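Local coordinates for aldehyde dehydrogenase (Anabaena variabilis, PDB 4H7N), which probably oxidises aldehydes to carboxylic acids with NAD+ as the hydride acceptor, at residues A[55-59]-A[176-182]; A[105-109]-A[121-125]; A[319-324]-A[358-364]. One frame throughout, in Å; residues are numbered along the deposited sequence.

Contact 1 of 3, residues A[55-59]-A[176-182]; sequences TLQQW and LNTVPEL
Residues 55-59 form a piece of regular alpha helix within helix 48-64, with Trp59 N bonded to Thr55 O at 2.9 Å. Residues 176-182 run from the last residue of helix 169-176 into the loop before strand 186-188. A type I beta turn from Leu176 to Val179 is closed by Val179 N to Leu176 O at 2.9 Å; Val179 itself is extended (phi/psi -117/96), and Leu182 N returns to Val179 O at 3.1 Å. The backbones come closest at Trp59-Leu176 (CA-CA 6.0 Å) and Thr55-Glu181 (CA-CA 6.8 Å). Val179, chi1 t, points at the helix and sets its CG1 3.4 Å from Thr55 CG2 and its CG2 3.8 Å from Trp59 CA. Leu182 (t, p) lies beside it, with CB 3.7 Å from Thr55 CG2, CD2 3.8 Å from Trp59 CB and CD1 4.1 Å from Leu56 CD2. Chi1 t carries the Trp59 indole past Leu176, whose CD1 sits over one face of the ring. Trp59 NE1 is 3.3 Å from Leu176 N, but both are donors; NE1 instead makes a weak hydrogen bond to Leu172 O. Thr55 OG1 bonds back to Gly51 O, and Glu181 turns its carboxylate away to Arg43. Trp44 of helix 27-46 and Leu186 extend this apolar packing, which sets an N-terminal helix against a helix-to-strand connection of the Rossmann-like part of the aldehyde dehydrogenase fold, which by family analogy binds NAD.

Contact 2 of 3, residues A[105-109]-A[121-125]; sequences LLQTS and QQSLV
This is a surface contact in which the chain, on leaving helix 82-106, joins the edge of strand 118-134 as an antiparallel neighbour. Leu105 is still helical (phi/psi -73/-25); Gln107 (-73/134) and Thr108 (-65/168) straighten the backbone, and Ser109 (-142/157) is in the strand. Residues 121-125 are extended throughout, and the touching parts run 158° apart in direction. The CA-CA separation is 5.4 Å at Ser109-Gln122 and 5.0 Å at Thr108-Ser123, and opens to 6.7 Å at Leu106-Leu124. Ser109 and Gln122 make an antiparallel hydrogen-bonded pair, with Gln122 N to Ser109 O at 3.0 Å and 164°; Gln121 CA adds a CA-H...O contact to Ser109 O at 3.4 Å. This is the start of the beta hairpin 109-112/118-134, part of the projecting arm through which aldehyde dehydrogenase subunits typically associate. Accordingly, Gln122 (m, m) leads its amide away and bonds through OE1 to Glu431 N of the second subunit, while strand 454-462 pairs along the other edge of 121-125. Ser109 and Gln122 project from the same face of the sheet, with Ser109 OG 3.5 Å from Gln122 CB. Thr108 rests on the strand through CB, 3.3 Å from Gln122 O, and CG2, 4.0 Å from Ser123 CB. Closer to the helix, Leu124 points across the gap, and its CD1 meets two backbone carbonyls, 3.6 Å from Leu105 O and 3.8 Å from Leu106 O.

Contact 3 of 3, residues A[319-324]-A[358-364]; sequences DHILDA and MKVMTEE
Asp323, on a helical turn of 319-324, accepts a hydrogen bond at OD2 from the backbone of the facing loop: Lys359 N lies 2.8 Å from Asp323 OD2, at 165°. Chi1 t carries the carboxylate there, and its OD1 pairs with Lys327. A water reinforces the link, donating to Asp323 OD2 and His320 O, each at 2.7 Å, and accepting from Val360 N at 2.8 Å. Further out, Lys359 NZ forms a long salt bridge with Asp319 OD2, at 3.6 Å. Met358 is extended (-97/146); the backbone then turns back on itself, with Met361 N to Met358 O at 3.1 Å and Glu363 N to Lys359 O at 2.8 Å, before Glu363 (-93/148) straightens again. The nearest CA pairs are His320-Val360 at 5.1 Å and Ala324-Met358 at 5.6 Å. The contact joins helix 311-326 to the connection between strands 349-352 and 369-375, neighbours in the sheet of the probable catalytic domain; at the loop's far end the Glu364 side chain is about 9 Å from that of Glu232, the predicted active-site residue. His320, chi1 m, inserts its ring beside the loop: Lys359 CB makes a CH-pi contact over one face, 3.8 Å from the centroid, while His320 CE1 lies 3.4 Å from Glu363 O near the ring plane. Its ND1 bonds to Thr365 OG1. Ala324 CB packs 4.1 Å from SE of Met358, a selenomethionine, and 4.2 Å from Val360 CG1.

How the contacts relate
Along the chain, contact 2 is nested within the loop that contact 1 closes, and contact 3 follows both. Contacts 1 and 2 lie about 25 Å apart, centre to centre, and share one mixed sheet: the loop of contact 1 leads into its strand 186-188, and contact 2 pairs its strands 109-112 and 118-134. Contact 3 packs helix 311-326 against a connection between strands of the other sheet, on the opposite side of the chain's centre, about 46 and 49 Å from the centres of contacts 1 and 2. The three thus probably sample the family's three regions: the Rossmann-like part, the arm reaching the second subunit and, near the predicted active site, the catalytic part.

Contact 1 of 3, residues A[55-59]-A[176-182]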
# COMPACT_ATOMS: atom_id res chain seq x y z
N THR A 55 20.56 -20.13 -3.01
CA THR A 55 20.92 -19.87 -1.64
C THR A 55 19.83 -20.28 -0.67
O THR A 55 20.11 -20.92 0.31
CB THR A 55 21.20 -18.36 -1.50
OG1 THR A 55 22.30 -18.01 -2.33
CG2 THR A 55 21.57 -18.00 -0.13
N LEU A 56 18.58 -19.93 -0.95
CA LEU A 56 17.47 -20.30 -0.08
C LEU A 56 17.35 -21.82 -0.02
O LEU A 56 17.11 -22.40 1.05
CB LEU A 56 16.14 -19.66 -0.55
CG LEU A 56 15.77 -18.32 0.08
CD1 LEU A 56 15.58 -18.42 1.57
CD2 LEU A 56 16.80 -17.25 -0.13
N GLN A 57 17.52 -22.49 -1.16
CA GLN A 57 17.49 -23.95 -1.15
C GLN A 57 18.65 -24.55 -0.33
O GLN A 57 18.48 -25.60 0.29
CB GLN A 57 17.45 -24.54 -2.58
CG GLN A 57 16.12 -24.21 -3.28
CD GLN A 57 14.92 -25.02 -2.74
OE1 GLN A 57 15.03 -26.18 -2.40
NE2 GLN A 57 13.77 -24.40 -2.68
N GLN A 58 19.83 -23.92 -0.38
CA GLN A 58 20.96 -24.36 0.47
C GLN A 58 20.59 -24.20 1.94
O GLN A 58 20.93 -25.07 2.74
CB GLN A 58 22.25 -23.55 0.21
CG GLN A 58 23.14 -24.09 -0.87
CD GLN A 58 24.01 -23.05 -1.58
OE1 GLN A 58 24.14 -21.89 -1.17
NE2 GLN A 58 24.65 -23.50 -2.67
N TRP A 59 19.93 -23.09 2.28
CA TRP A 59 19.46 -22.84 3.65
C TRP A 59 18.43 -23.90 4.04
O TRP A 59 18.54 -24.52 5.12
CB TRP A 59 18.92 -21.40 3.81
CG TRP A 59 18.59 -21.03 5.21
CD1 TRP A 59 19.33 -21.31 6.32
CD2 TRP A 59 17.46 -20.31 5.66
NE1 TRP A 59 18.74 -20.80 7.41
CE2 TRP A 59 17.57 -20.21 7.06
CE3 TRP A 59 16.35 -19.75 5.02
CZ2 TRP A 59 16.64 -19.57 7.83
CZ3 TRP A 59 15.42 -19.12 5.79
CH2 TRP A 59 15.55 -19.05 7.19
N LEU A 176 21.65 -21.02 9.05
CA LEU A 176 21.89 -19.81 8.27
C LEU A 176 23.40 -19.55 8.12
O LEU A 176 23.87 -19.17 7.03
CB LEU A 176 21.20 -18.62 8.93
CG LEU A 176 21.46 -17.23 8.37
CD1 LEU A 176 21.00 -17.18 6.92
CD2 LEU A 176 20.76 -16.19 9.18
N ASN A 177 24.15 -19.76 9.19
CA ASN A 177 25.56 -19.41 9.19
C ASN A 177 26.40 -20.33 8.34
O ASN A 177 27.56 -20.07 8.19
CB ASN A 177 26.12 -19.37 10.61
CG ASN A 177 25.69 -18.13 11.39
OD1 ASN A 177 25.49 -17.06 10.82
ND2 ASN A 177 25.56 -18.28 12.69
N THR A 178 25.84 -21.42 7.81
CA THR A 178 26.54 -22.24 6.83
C THR A 178 26.31 -21.78 5.39
O THR A 178 26.88 -22.36 4.46
CB THR A 178 26.09 -23.73 6.92
OG1 THR A 178 24.74 -23.82 6.48
CG2 THR A 178 26.15 -24.25 8.34
N VAL A 179 25.51 -20.73 5.18
CA VAL A 179 25.14 -20.25 3.85
C VAL A 179 25.66 -18.84 3.66
O VAL A 179 25.03 -17.86 4.07
CB VAL A 179 23.62 -20.23 3.70
CG1 VAL A 179 23.26 -19.72 2.32
CG2 VAL A 179 23.05 -21.62 3.91
N PRO A 180 26.82 -18.71 3.03
CA PRO A 180 27.51 -17.42 3.19
C PRO A 180 26.80 -16.25 2.49
O PRO A 180 26.81 -15.14 3.02
CB PRO A 180 28.91 -17.69 2.63
CG PRO A 180 28.72 -18.87 1.72
CD PRO A 180 27.65 -19.72 2.35
N GLU A 181 26.09 -16.49 1.41
CA GLU A 181 25.41 -15.38 0.74
C GLU A 181 24.14 -14.86 1.46
O GLU A 181 23.67 -13.80 1.16
CB GLU A 181 25.07 -15.78 -0.68
CG GLU A 181 26.31 -16.15 -1.50
CD GLU A 181 27.07 -14.94 -2.07
OE1 GLU A 181 26.80 -13.75 -1.68
OE2 GLU A 181 27.94 -15.17 -2.96
N LEU A 182 23.62 -15.58 2.44
CA LEU A 182 22.38 -15.19 3.09
C LEU A 182 22.61 -14.64 4.47
O LEU A 182 21.79 -13.88 4.99
CB LEU A 182 21.48 -16.39 3.18
CG LEU A 182 20.02 -16.26 3.58
CD1 LEU A 182 19.26 -15.39 2.60
CD2 LEU A 182 19.43 -17.65 3.59

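Contact 2 of 3, residues A[105-109]-A[121-125]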
# COMPACT_ATOMS: atom_id res chain seq x y z
N LEU A 105 7.81 -13.35 -11.48
CA LEU A 105 7.40 -12.07 -10.90
C LEU A 105 8.46 -11.00 -11.05
O LEU A 105 8.12 -9.82 -11.00
CB LEU A 105 7.00 -12.23 -9.40
CG LEU A 105 5.80 -13.17 -9.20
CD1 LEU A 105 5.52 -13.43 -7.73
CD2 LEU A 105 4.53 -12.64 -9.88
N LEU A 106 9.73 -11.38 -11.17
CA LEU A 106 10.81 -10.40 -11.21
C LEU A 106 11.32 -10.08 -12.62
O LEU A 106 12.23 -9.28 -12.78
CB LEU A 106 11.96 -10.86 -10.37
CG LEU A 106 11.67 -11.02 -8.88
CD1 LEU A 106 12.91 -11.57 -8.26
CD2 LEU A 106 11.35 -9.70 -8.23
N GLN A 107 10.76 -10.72 -13.63
CA GLN A 107 11.30 -10.56 -14.99
C GLN A 107 10.95 -9.16 -15.54
O GLN A 107 9.82 -8.70 -15.40
CB GLN A 107 10.76 -11.66 -15.90
CG GLN A 107 9.32 -11.47 -16.30
CD GLN A 107 8.67 -12.74 -16.81
OE1 GLN A 107 9.35 -13.65 -17.30
NE2 GLN A 107 7.34 -12.82 -16.68
N THR A 108 11.93 -8.48 -16.14
CA THR A 108 11.68 -7.20 -16.82
C THR A 108 10.77 -7.45 -18.04
O THR A 108 10.55 -8.58 -18.46
CB THR A 108 12.99 -6.54 -17.34
OG1 THR A 108 13.58 -7.40 -18.34
CG2 THR A 108 14.00 -6.26 -16.21
N SER A 109 10.26 -6.38 -18.61
CA SER A 109 9.43 -6.47 -19.78
C SER A 109 9.75 -5.29 -20.69
O SER A 109 10.32 -4.29 -20.26
CB SER A 109 7.96 -6.50 -19.35
OG SER A 109 7.71 -5.52 -18.36
N GLN A 121 10.41 0.19 -21.19
CA GLN A 121 10.91 -0.98 -20.45
C GLN A 121 10.53 -0.83 -19.00
O GLN A 121 10.45 0.28 -18.49
CB GLN A 121 12.42 -1.13 -20.57
CG GLN A 121 12.87 -1.63 -21.93
CD GLN A 121 14.38 -1.58 -22.07
OE1 GLN A 121 15.11 -1.82 -21.10
NE2 GLN A 121 14.86 -1.27 -23.27
N GLN A 122 10.28 -1.95 -18.33
CA GLN A 122 9.93 -1.95 -16.90
C GLN A 122 10.97 -2.72 -16.12
O GLN A 122 11.54 -3.68 -16.63
CB GLN A 122 8.57 -2.59 -16.70
CG GLN A 122 7.39 -1.92 -17.42
CD GLN A 122 6.74 -0.75 -16.62
OE1 GLN A 122 5.73 -0.17 -17.05
NE2 GLN A 122 7.30 -0.41 -15.46
N SER A 123 11.28 -2.29 -14.89
CA SER A 123 12.06 -3.14 -13.97
C SER A 123 11.59 -2.96 -12.55
O SER A 123 10.70 -2.15 -12.29
CB SER A 123 13.57 -2.88 -14.07
OG SER A 123 13.88 -1.62 -13.52
N LEU A 124 12.15 -3.76 -11.65
CA LEU A 124 11.70 -3.83 -10.28
C LEU A 124 12.90 -3.70 -9.32
O LEU A 124 13.88 -4.40 -9.48
CB LEU A 124 11.00 -5.14 -10.09
CG LEU A 124 9.77 -5.25 -10.99
CD1 LEU A 124 9.72 -6.64 -11.63
CD2 LEU A 124 8.50 -4.92 -10.25
N VAL A 125 12.81 -2.82 -8.34
CA VAL A 125 13.92 -2.51 -7.44
C VAL A 125 13.46 -2.82 -6.00
O VAL A 125 12.53 -2.17 -5.49
CB VAL A 125 14.27 -1.00 -7.54
CG1 VAL A 125 15.48 -0.65 -6.72
CG2 VAL A 125 14.53 -0.63 -8.99

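Contact 3 of 3, residues A[319-324]-A[358-364]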
# COMPACT_ATOMS: atom_id res chain seq x y z
N ASP A 319 -11.01 -14.06 31.53
CA ASP A 319 -11.89 -12.91 31.65
C ASP A 319 -13.10 -13.00 30.71
O ASP A 319 -14.21 -12.68 31.11
CB ASP A 319 -11.07 -11.66 31.40
CG ASP A 319 -11.90 -10.43 31.40
OD1 ASP A 319 -12.44 -10.15 32.48
OD2 ASP A 319 -12.01 -9.74 30.36
N HIS A 320 -12.90 -13.52 29.49
CA HIS A 320 -14.00 -13.67 28.53
C HIS A 320 -15.01 -14.69 29.01
O HIS A 320 -16.22 -14.50 28.85
CB HIS A 320 -13.46 -14.02 27.11
CG HIS A 320 -12.84 -12.85 26.41
ND1 HIS A 320 -12.73 -12.76 25.04
CD2 HIS A 320 -12.36 -11.68 26.91
CE1 HIS A 320 -12.20 -11.59 24.73
NE2 HIS A 320 -11.96 -10.92 25.84
N ILE A 321 -14.50 -15.79 29.58
CA ILE A 321 -15.38 -16.84 30.10
C ILE A 321 -16.18 -16.30 31.30
O ILE A 321 -17.40 -16.43 31.35
CB ILE A 321 -14.57 -18.11 30.53
CG1 ILE A 321 -13.91 -18.75 29.35
CG2 ILE A 321 -15.47 -19.15 31.17
CD1 ILE A 321 -12.91 -19.81 29.75
N LEU A 322 -15.50 -15.66 32.24
CA LEU A 322 -16.22 -15.04 33.37
C LEU A 322 -17.22 -13.96 32.98
O LEU A 322 -18.37 -13.95 33.47
CB LEU A 322 -15.24 -14.46 34.38
CG LEU A 322 -14.37 -15.49 35.11
CD1 LEU A 322 -13.31 -14.77 35.93
CD2 LEU A 322 -15.16 -16.43 36.01
N ASP A 323 -16.82 -13.05 32.10
CA ASP A 323 -17.76 -12.00 31.61
C ASP A 323 -19.00 -12.67 30.99
O ASP A 323 -20.15 -12.26 31.23
CB ASP A 323 -17.06 -11.09 30.59
CG ASP A 323 -18.02 -10.19 29.83
OD1 ASP A 323 -18.45 -9.16 30.38
OD2 ASP A 323 -18.34 -10.50 28.66
N ALA A 324 -18.77 -13.72 30.18
CA ALA A 324 -19.86 -14.47 29.54
C ALA A 324 -20.83 -15.09 30.55
O ALA A 324 -22.05 -14.92 30.44
CB ALA A 324 -19.31 -15.55 28.61
N MSE A 358 -21.47 -9.56 25.20
CA MSE A 358 -20.35 -10.23 25.88
C MSE A 358 -19.02 -10.06 25.13
O MSE A 358 -18.97 -10.07 23.87
CB MSE A 358 -20.63 -11.75 26.01
CG MSE A 358 -21.93 -12.10 26.67
SE MSE A 358 -22.35 -14.01 26.35
CE MSE A 358 -23.92 -14.03 27.51
N LYS A 359 -17.93 -9.97 25.89
CA LYS A 359 -16.60 -9.85 25.31
C LYS A 359 -16.25 -10.98 24.40
O LYS A 359 -15.59 -10.79 23.38
CB LYS A 359 -15.56 -9.85 26.40
CG LYS A 359 -15.57 -8.60 27.26
CD LYS A 359 -14.60 -8.83 28.40
CE LYS A 359 -14.78 -7.85 29.53
NZ LYS A 359 -13.81 -6.75 29.35
N VAL A 360 -16.66 -12.18 24.79
CA VAL A 360 -16.31 -13.36 24.01
C VAL A 360 -16.89 -13.33 22.57
O VAL A 360 -16.44 -14.06 21.70
CB VAL A 360 -16.74 -14.64 24.78
CG1 VAL A 360 -18.23 -14.91 24.61
CG2 VAL A 360 -15.91 -15.83 24.35
N MSE A 361 -17.90 -12.50 22.35
CA MSE A 361 -18.49 -12.32 21.02
C MSE A 361 -18.03 -11.06 20.29
O MSE A 361 -18.41 -10.84 19.13
CB MSE A 361 -20.01 -12.44 21.17
CG MSE A 361 -20.24 -13.95 21.37
SE MSE A 361 -22.01 -14.46 20.76
CE MSE A 361 -21.38 -14.95 18.96
N THR A 362 -17.22 -10.23 20.94
CA THR A 362 -16.84 -8.98 20.32
C THR A 362 -15.32 -8.76 20.31
O THR A 362 -14.80 -8.41 19.28
CB THR A 362 -17.50 -7.79 21.00
OG1 THR A 362 -17.10 -7.76 22.36
CG2 THR A 362 -19.01 -7.89 20.89
N GLU A 363 -14.61 -8.98 21.41
CA GLU A 363 -13.16 -8.77 21.45
C GLU A 363 -12.45 -10.08 21.12
O GLU A 363 -12.95 -11.13 21.45
CB GLU A 363 -12.72 -8.25 22.82
CG GLU A 363 -13.37 -6.90 23.16
CD GLU A 363 -13.21 -6.48 24.62
OE1 GLU A 363 -12.34 -7.01 25.33
OE2 GLU A 363 -13.97 -5.58 25.05
N GLU A 364 -11.28 -9.99 20.49
CA GLU A 364 -10.51 -11.15 20.12
C GLU A 364 -10.24 -11.98 21.38
O GLU A 364 -9.77 -11.45 22.39
CB GLU A 364 -9.18 -10.76 19.40
CG GLU A 364 -8.39 -11.95 18.82
CD GLU A 364 -7.32 -11.56 17.76
OE1 GLU A 364 -6.58 -10.58 18.06
OE2 GLU A 364 -7.23 -12.21 16.64
O HOH W 1 -17.66 -12.72 27.37